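Local coordinates for protein ribulose-bisphosphate carboxylase (Alicyclobacillus acidocaldarius subsp. acidocaldarius, PDB 4NAS) that belongs to the ribulose-bisphosphate carboxylase large-chain family, pairing an N-terminal domain with a TIM-barrel catalytic domain that holds a calcium ion, at residues R229-V243 against D257-A269. Residues are numbered along the deposited sequence; the frame is centred on the assembly and turned at random.
Sequences RRLAELGAGALLVNV and DPDVDVPILAHPA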
ATOM      1  N   ARG B 229      10.226 -14.222 -14.911  1.00 28.73           N
ATOM      2  CA  ARG B 229      10.693 -14.652 -16.225  1.00 35.22           C
ATOM      3  C   ARG B 229      10.989 -16.145 -16.223  1.00 31.42           C
ATOM      4  O   ARG B 229      10.661 -16.850 -17.183  1.00 31.34           O
ATOM      5  CB  ARG B 229      11.969 -13.907 -16.628  1.00 30.64           C
ATOM      6  CG  ARG B 229      11.822 -12.418 -16.882  1.00 41.38           C
ATOM      7  CD  ARG B 229      13.146 -11.874 -17.422  1.00 54.72           C
ATOM      8  NE  ARG B 229      13.199 -10.417 -17.491  1.00 56.94           N
ATOM      9  CZ  ARG B 229      14.056  -9.673 -16.802  1.00 57.06           C
ATOM     10  NH1 ARG B 229      14.043  -8.348 -16.926  1.00 51.40           N
ATOM     11  NH2 ARG B 229      14.930 -10.256 -15.990  1.00 57.48           N
ATOM     12  N   ARG B 230      11.635 -16.620 -15.159  1.00 32.12           N
ATOM     13  CA  ARG B 230      11.998 -18.029 -15.070  1.00 34.94           C
ATOM     14  C   ARG B 230      10.739 -18.861 -15.009  1.00 32.99           C
ATOM     15  O   ARG B 230      10.645 -19.889 -15.685  1.00 27.93           O
ATOM     16  CB  ARG B 230      12.860 -18.318 -13.840  1.00 38.90           C
ATOM     17  CG  ARG B 230      14.242 -17.691 -13.856  1.00 49.43           C
ATOM     18  CD  ARG B 230      15.125 -18.311 -12.782  1.00 58.33           C
ATOM     19  NE  ARG B 230      14.474 -18.343 -11.470  1.00 61.64           N
ATOM     20  CZ  ARG B 230      14.721 -17.482 -10.484  1.00 64.90           C
ATOM     21  NH1 ARG B 230      14.080 -17.594  -9.323  1.00 65.75           N
ATOM     22  NH2 ARG B 230      15.614 -16.511 -10.654  1.00 61.99           N
ATOM     23  N   LEU B 231       9.772 -18.401 -14.208  1.00 28.58           N
ATOM     24  CA  LEU B 231       8.545 -19.153 -13.977  1.00 31.59           C
ATOM     25  C   LEU B 231       7.749 -19.285 -15.261  1.00 23.23           C
ATOM     26  O   LEU B 231       7.163 -20.335 -15.527  1.00 25.46           O
ATOM     27  CB  LEU B 231       7.690 -18.531 -12.843  1.00 24.59           C
ATOM     28  CG  LEU B 231       8.326 -18.585 -11.450  1.00 23.85           C
ATOM     29  CD1 LEU B 231       7.504 -17.876 -10.380  1.00 20.47           C
ATOM     30  CD2 LEU B 231       8.607 -20.029 -11.031  1.00 22.76           C
ATOM     31  N   ALA B 232       7.754 -18.230 -16.067  1.00 25.35           N
ATOM     32  CA  ALA B 232       7.135 -18.262 -17.399  1.00 25.40           C
ATOM     33  C   ALA B 232       7.838 -19.284 -18.292  1.00 33.03           C
ATOM     34  O   ALA B 232       7.202 -20.150 -18.895  1.00 32.18           O
ATOM     35  CB  ALA B 232       7.201 -16.884 -18.043  1.00 25.06           C
ATOM     36  N   GLU B 233       9.157 -19.163 -18.368  1.00 34.21           N
ATOM     37  CA  GLU B 233       9.991 -20.074 -19.154  1.00 40.75           C
ATOM     38  C   GLU B 233       9.781 -21.541 -18.763  1.00 39.62           C
ATOM     39  O   GLU B 233       9.877 -22.432 -19.597  1.00 42.59           O
ATOM     40  CB  GLU B 233      11.463 -19.677 -19.006  1.00 41.91           C
ATOM     41  CG  GLU B 233      11.801 -18.333 -19.660  1.00 50.04           C
ATOM     42  CD  GLU B 233      13.106 -17.720 -19.159  1.00 56.42           C
ATOM     43  OE1 GLU B 233      13.481 -16.631 -19.649  1.00 57.19           O
ATOM     44  OE2 GLU B 233      13.753 -18.317 -18.272  1.00 60.40           O
ATOM     45  N   LEU B 234       9.472 -21.777 -17.491  1.00 38.89           N
ATOM     46  CA  LEU B 234       9.261 -23.131 -16.980  1.00 34.08           C
ATOM     47  C   LEU B 234       7.859 -23.656 -17.248  1.00 33.87           C
ATOM     48  O   LEU B 234       7.566 -24.829 -16.986  1.00 35.56           O
ATOM     49  CB  LEU B 234       9.562 -23.185 -15.479  1.00 34.50           C
ATOM     50  CG  LEU B 234      11.041 -23.381 -15.146  1.00 36.08           C
ATOM     51  CD1 LEU B 234      11.292 -23.098 -13.673  1.00 38.91           C
ATOM     52  CD2 LEU B 234      11.481 -24.793 -15.531  1.00 33.66           C
ATOM     53  N   GLY B 235       6.980 -22.795 -17.751  1.00 30.07           N
ATOM     54  CA  GLY B 235       5.674 -23.262 -18.184  1.00 30.42           C
ATOM     55  C   GLY B 235       4.507 -22.958 -17.263  1.00 29.67           C
ATOM     56  O   GLY B 235       3.448 -23.567 -17.390  1.00 29.19           O
ATOM     57  N   ALA B 236       4.689 -22.011 -16.347  1.00 27.76           N
ATOM     58  CA  ALA B 236       3.592 -21.536 -15.514  1.00 28.28           C
ATOM     59  C   ALA B 236       2.421 -21.059 -16.385  1.00 30.38           C
ATOM     60  O   ALA B 236       2.633 -20.408 -17.406  1.00 30.12           O
ATOM     61  CB  ALA B 236       4.084 -20.379 -14.605  1.00 23.46           C
ATOM     62  N   GLY B 237       1.190 -21.362 -15.987  1.00 28.56           N
ATOM     63  CA  GLY B 237       0.034 -20.845 -16.706  1.00 31.68           C
ATOM     64  C   GLY B 237      -0.247 -19.373 -16.389  1.00 26.38           C
ATOM     65  O   GLY B 237      -0.690 -18.607 -17.237  1.00 23.46           O
ATOM     66  N   ALA B 238      -0.004 -18.985 -15.144  1.00 25.69           N
ATOM     67  CA  ALA B 238      -0.185 -17.604 -14.707  1.00 28.69           C
ATOM     68  C   ALA B 238       0.686 -17.344 -13.483  1.00 26.53           C
ATOM     69  O   ALA B 238       1.108 -18.278 -12.796  1.00 27.69           O
ATOM     70  CB  ALA B 238      -1.660 -17.311 -14.393  1.00 29.87           C
ATOM     71  N   LEU B 239       0.967 -16.077 -13.230  1.00 22.95           N
ATOM     72  CA  LEU B 239       1.567 -15.647 -11.976  1.00 21.64           C
ATOM     73  C   LEU B 239       0.475 -15.090 -11.040  1.00 19.95           C
ATOM     74  O   LEU B 239      -0.261 -14.167 -11.403  1.00 21.68           O
ATOM     75  CB  LEU B 239       2.627 -14.573 -12.235  1.00 29.95           C
ATOM     76  CG  LEU B 239       3.718 -14.888 -13.270  1.00 28.51           C
ATOM     77  CD1 LEU B 239       4.687 -13.710 -13.398  1.00 27.93           C
ATOM     78  CD2 LEU B 239       4.487 -16.157 -12.922  1.00 26.55           C
ATOM     79  N   LEU B 240       0.389 -15.666  -9.844  1.00 16.62           N
ATOM     80  CA  LEU B 240      -0.457 -15.163  -8.764  1.00 16.56           C
ATOM     81  C   LEU B 240       0.308 -14.034  -8.069  1.00 19.98           C
ATOM     82  O   LEU B 240       1.413 -14.238  -7.565  1.00 22.54           O
ATOM     83  CB  LEU B 240      -0.754 -16.301  -7.768  1.00 21.17           C
ATOM     84  CG  LEU B 240      -1.570 -15.926  -6.528  1.00 24.39           C
ATOM     85  CD1 LEU B 240      -2.873 -15.254  -6.964  1.00 21.67           C
ATOM     86  CD2 LEU B 240      -1.850 -17.138  -5.603  1.00 15.53           C
ATOM     87  N   VAL B 241      -0.243 -12.826  -8.087  1.00 20.42           N
ATOM     88  CA  VAL B 241       0.466 -11.713  -7.489  1.00 21.41           C
ATOM     89  C   VAL B 241      -0.418 -11.027  -6.465  1.00 20.08           C
ATOM     90  O   VAL B 241      -1.555 -10.629  -6.772  1.00 13.72           O
ATOM     91  CB  VAL B 241       0.938 -10.683  -8.556  1.00 19.72           C
ATOM     92  CG1 VAL B 241       1.754  -9.570  -7.908  1.00 22.08           C
ATOM     93  CG2 VAL B 241       1.783 -11.356  -9.616  1.00 16.13           C
ATOM     94  N   ASN B 242       0.102 -10.923  -5.247  1.00 16.74           N
ATOM     95  CA  ASN B 242      -0.470 -10.063  -4.217  1.00 18.79           C
ATOM     96  C   ASN B 242      -0.148  -8.591  -4.495  1.00 13.19           C
ATOM     97  O   ASN B 242       0.759  -7.993  -3.904  1.00 15.04           O
ATOM     98  CB  ASN B 242       0.051 -10.472  -2.858  1.00 18.64           C
ATOM     99  CG  ASN B 242      -0.445 -11.857  -2.457  1.00 19.73           C
ATOM    100  OD1 ASN B 242      -1.659 -12.101  -2.391  1.00 20.02           O
ATOM    101  ND2 ASN B 242       0.488 -12.772  -2.223  1.00 17.36           N
ATOM    102  N   VAL B 243      -0.916  -8.024  -5.397  1.00 14.63           N
ATOM    103  CA  VAL B 243      -0.565  -6.711  -5.959  1.00 19.31           C
ATOM    104  C   VAL B 243      -0.411  -5.607  -4.925  1.00 12.81           C
ATOM    105  O   VAL B 243       0.574  -4.827  -4.927  1.00 20.26           O
ATOM    106  CB  VAL B 243      -1.597  -6.306  -7.004  1.00 22.96           C
ATOM    107  CG1 VAL B 243      -1.188  -4.983  -7.647  1.00 16.71           C
ATOM    108  CG2 VAL B 243      -1.695  -7.412  -8.053  1.00 27.73           C
ATOM    109  N   ASP B 257       7.132  -6.078 -19.061  1.00 30.53           N
ATOM    110  CA  ASP B 257       8.277  -6.861 -19.536  1.00 25.10           C
ATOM    111  C   ASP B 257       7.863  -7.999 -20.507  1.00 31.00           C
ATOM    112  O   ASP B 257       7.166  -8.935 -20.107  1.00 31.08           O
ATOM    113  CB  ASP B 257       8.989  -7.436 -18.308  1.00 29.44           C
ATOM    114  CG  ASP B 257      10.359  -7.998 -18.616  1.00 34.85           C
ATOM    115  OD1 ASP B 257      10.662  -8.289 -19.794  1.00 33.82           O
ATOM    116  OD2 ASP B 257      11.132  -8.156 -17.649  1.00 41.97           O
ATOM    117  N   PRO B 258       8.313  -7.929 -21.772  1.00 29.40           N
ATOM    118  CA  PRO B 258       7.979  -8.932 -22.790  1.00 30.22           C
ATOM    119  C   PRO B 258       8.406 -10.336 -22.374  1.00 34.04           C
ATOM    120  O   PRO B 258       7.708 -11.313 -22.676  1.00 36.81           O
ATOM    121  CB  PRO B 258       8.799  -8.478 -23.997  1.00 38.70           C
ATOM    122  CG  PRO B 258       8.940  -7.006 -23.811  1.00 35.32           C
ATOM    123  CD  PRO B 258       9.128  -6.838 -22.333  1.00 33.78           C
ATOM    124  N   ASP B 259       9.528 -10.432 -21.665  1.00 31.89           N
ATOM    125  CA  ASP B 259      10.032 -11.727 -21.201  1.00 39.47           C
ATOM    126  C   ASP B 259       9.202 -12.353 -20.078  1.00 35.22           C
ATOM    127  O   ASP B 259       9.313 -13.558 -19.829  1.00 35.41           O
ATOM    128  CB  ASP B 259      11.503 -11.635 -20.783  1.00 40.16           C
ATOM    129  CG  ASP B 259      12.434 -11.413 -21.968  1.00 41.79           C
ATOM    130  OD1 ASP B 259      12.062 -11.772 -23.106  1.00 36.96           O
ATOM    131  OD2 ASP B 259      13.542 -10.876 -21.753  1.00 45.29           O
ATOM    132  N   VAL B 260       8.392 -11.550 -19.389  1.00 29.51           N
ATOM    133  CA  VAL B 260       7.404 -12.095 -18.455  1.00 34.65           C
ATOM    134  C   VAL B 260       6.186 -12.486 -19.283  1.00 34.11           C
ATOM    135  O   VAL B 260       5.164 -11.786 -19.335  1.00 26.84           O
ATOM    136  CB  VAL B 260       7.051 -11.129 -17.297  1.00 30.90           C
ATOM    137  CG1 VAL B 260       6.088 -11.787 -16.324  1.00 27.71           C
ATOM    138  CG2 VAL B 260       8.314 -10.735 -16.558  1.00 28.36           C
ATOM    139  N   ASP B 261       6.322 -13.629 -19.939  1.00 30.14           N
ATOM    140  CA  ASP B 261       5.407 -14.007 -20.991  1.00 30.24           C
ATOM    141  C   ASP B 261       4.333 -14.935 -20.450  1.00 30.32           C
ATOM    142  O   ASP B 261       4.180 -16.067 -20.901  1.00 36.46           O
ATOM    143  CB  ASP B 261       6.186 -14.666 -22.124  1.00 40.44           C
ATOM    144  CG  ASP B 261       5.368 -14.795 -23.368  1.00 47.80           C
ATOM    145  OD1 ASP B 261       4.678 -13.807 -23.712  1.00 55.49           O
ATOM    146  OD2 ASP B 261       5.397 -15.880 -23.980  1.00 46.74           O
ATOM    147  N   VAL B 262       3.591 -14.443 -19.474  1.00 25.29           N
ATOM    148  CA  VAL B 262       2.625 -15.252 -18.770  1.00 22.29           C
ATOM    149  C   VAL B 262       1.547 -14.317 -18.186  1.00 24.33           C
ATOM    150  O   VAL B 262       1.855 -13.191 -17.789  1.00 27.26           O
ATOM    151  CB  VAL B 262       3.352 -15.994 -17.645  1.00 28.18           C
ATOM    152  CG1 VAL B 262       4.179 -15.014 -16.835  1.00 21.72           C
ATOM    153  CG2 VAL B 262       2.386 -16.726 -16.753  1.00 25.98           C
ATOM    154  N   PRO B 263       0.271 -14.758 -18.159  1.00 24.14           N
ATOM    155  CA  PRO B 263      -0.752 -13.863 -17.588  1.00 24.60           C
ATOM    156  C   PRO B 263      -0.542 -13.580 -16.105  1.00 23.61           C
ATOM    157  O   PRO B 263       0.011 -14.416 -15.377  1.00 20.63           O
ATOM    158  CB  PRO B 263      -2.053 -14.647 -17.791  1.00 23.28           C
ATOM    159  CG  PRO B 263      -1.787 -15.524 -18.978  1.00 27.20           C
ATOM    160  CD  PRO B 263      -0.329 -15.897 -18.887  1.00 26.27           C
ATOM    161  N   ILE B 264      -0.981 -12.403 -15.659  1.00 20.94           N
ATOM    162  CA  ILE B 264      -0.963 -12.077 -14.243  1.00 20.60           C
ATOM    163  C   ILE B 264      -2.347 -12.310 -13.588  1.00 17.05           C
ATOM    164  O   ILE B 264      -3.386 -11.873 -14.092  1.00 17.43           O
ATOM    165  CB  ILE B 264      -0.489 -10.608 -14.020  1.00 16.79           C
ATOM    166  CG1 ILE B 264       0.980 -10.464 -14.469  1.00 26.75           C
ATOM    167  CG2 ILE B 264      -0.741 -10.172 -12.565  1.00 15.89           C
ATOM    168  CD1 ILE B 264       1.469  -9.029 -14.559  1.00 26.46           C
ATOM    169  N   LEU B 265      -2.348 -13.004 -12.465  1.00 19.46           N
ATOM    170  CA  LEU B 265      -3.576 -13.246 -11.726  1.00 15.47           C
ATOM    171  C   LEU B 265      -3.496 -12.379 -10.460  1.00 14.79           C
ATOM    172  O   LEU B 265      -2.797 -12.709  -9.490  1.00 18.62           O
ATOM    173  CB  LEU B 265      -3.720 -14.746 -11.399  1.00 18.29           C
ATOM    174  CG  LEU B 265      -4.787 -15.200 -10.375  1.00 18.46           C
ATOM    175  CD1 LEU B 265      -6.202 -14.931 -10.906  1.00 19.80           C
ATOM    176  CD2 LEU B 265      -4.622 -16.712 -10.000  1.00 21.50           C
ATOM    177  N   ALA B 266      -4.185 -11.242 -10.500  1.00 18.80           N
ATOM    178  CA  ALA B 266      -4.189 -10.295  -9.385  1.00 18.02           C
ATOM    179  C   ALA B 266      -5.026 -10.729  -8.174  1.00 14.92           C
ATOM    180  O   ALA B 266      -6.267 -10.855  -8.248  1.00 14.34           O
ATOM    181  CB  ALA B 266      -4.624  -8.960  -9.850  1.00 24.21           C
ATOM    182  N   HIS B 267      -4.362 -10.924  -7.037  1.00 14.38           N
ATOM    183  CA  HIS B 267      -5.094 -11.328  -5.828  1.00 16.76           C
ATOM    184  C   HIS B 267      -5.317 -10.091  -4.943  1.00 15.52           C
ATOM    185  O   HIS B 267      -4.430  -9.271  -4.818  1.00 14.00           O
ATOM    186  CB  HIS B 267      -4.355 -12.449  -5.050  1.00 18.09           C
ATOM    187  CG  HIS B 267      -5.154 -13.004  -3.905  1.00 15.10           C
ATOM    188  ND1 HIS B 267      -5.267 -12.354  -2.691  1.00 14.33           N
ATOM    189  CD2 HIS B 267      -5.952 -14.100  -3.814  1.00 19.37           C
ATOM    190  CE1 HIS B 267      -6.073 -13.036  -1.895  1.00 17.44           C
ATOM    191  NE2 HIS B 267      -6.513 -14.095  -2.556  1.00 18.25           N
ATOM    192  N   PRO B 268      -6.502  -9.956  -4.316  1.00 16.35           N
ATOM    193  CA  PRO B 268      -6.765  -8.713  -3.570  1.00 17.08           C
ATOM    194  C   PRO B 268      -6.234  -8.633  -2.145  1.00 18.14           C
ATOM    195  O   PRO B 268      -6.663  -7.719  -1.444  1.00 17.37           O
ATOM    196  CB  PRO B 268      -8.299  -8.670  -3.500  1.00 17.81           C
ATOM    197  CG  PRO B 268      -8.695 -10.073  -3.528  1.00 17.68           C
ATOM    198  CD  PRO B 268      -7.726 -10.754  -4.478  1.00 15.17           C
ATOM    199  N   ALA B 269      -5.396  -9.572  -1.703  1.00 16.40           N
ATOM    200  CA  ALA B 269      -4.873  -9.556  -0.342  1.00 17.69           C
ATOM    201  C   ALA B 269      -4.442  -8.161   0.081  1.00 19.78           C
ATOM    202  O   ALA B 269      -3.780  -7.460  -0.690  1.00 17.70           O
ATOM    203  CB  ALA B 269      -3.703 -10.527  -0.206  1.00 22.86           C
TER
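Leu239 and Val241 pair in parallel with the strand 264-267: Leu239 N bonds to Pro263 O (2.9 Å), Leu265 N to Leu239 O, Val241 N to Leu265 O and His267 N to Val241 O. The strand axes lie 4.6 Å apart at 23°. On one face, Leu240 and His267 lie side by side, with Leu240 CD1 3.7 Å from His267 CB and also against Leu265 CD2. On the other, Val241 CG2 meets Ile264 CG2. Ahead of strand 264-267, Val262 CG1 packs on Leu239 CG at 3.6 Å and on Ala232 CB. The chi1 of Val262, 50°, sets CG1 against the helix end and Leu239 and leaves CG2 to press tightly on Ala238 CA (3.4 Å). Asp257 OD2 receives weak bonds from Arg229 NE (3.1 Å) and NH1 (3.0 Å), a salt bridge at the guanidinium edge; Arg229 NH2 pairs with Glu226. Asp257 OD1 accepts from Asp259 N, an Asx turn. Asn242 OD1 is buried without a polar partner, against Ala269 CB. Adjacent parallel strands joined through helix 248-256 form a beta-alpha-beta crossover of the TIM barrel. That helix covers Val241 and Ile264, and strands 214-216 and 299-303 flank the pair.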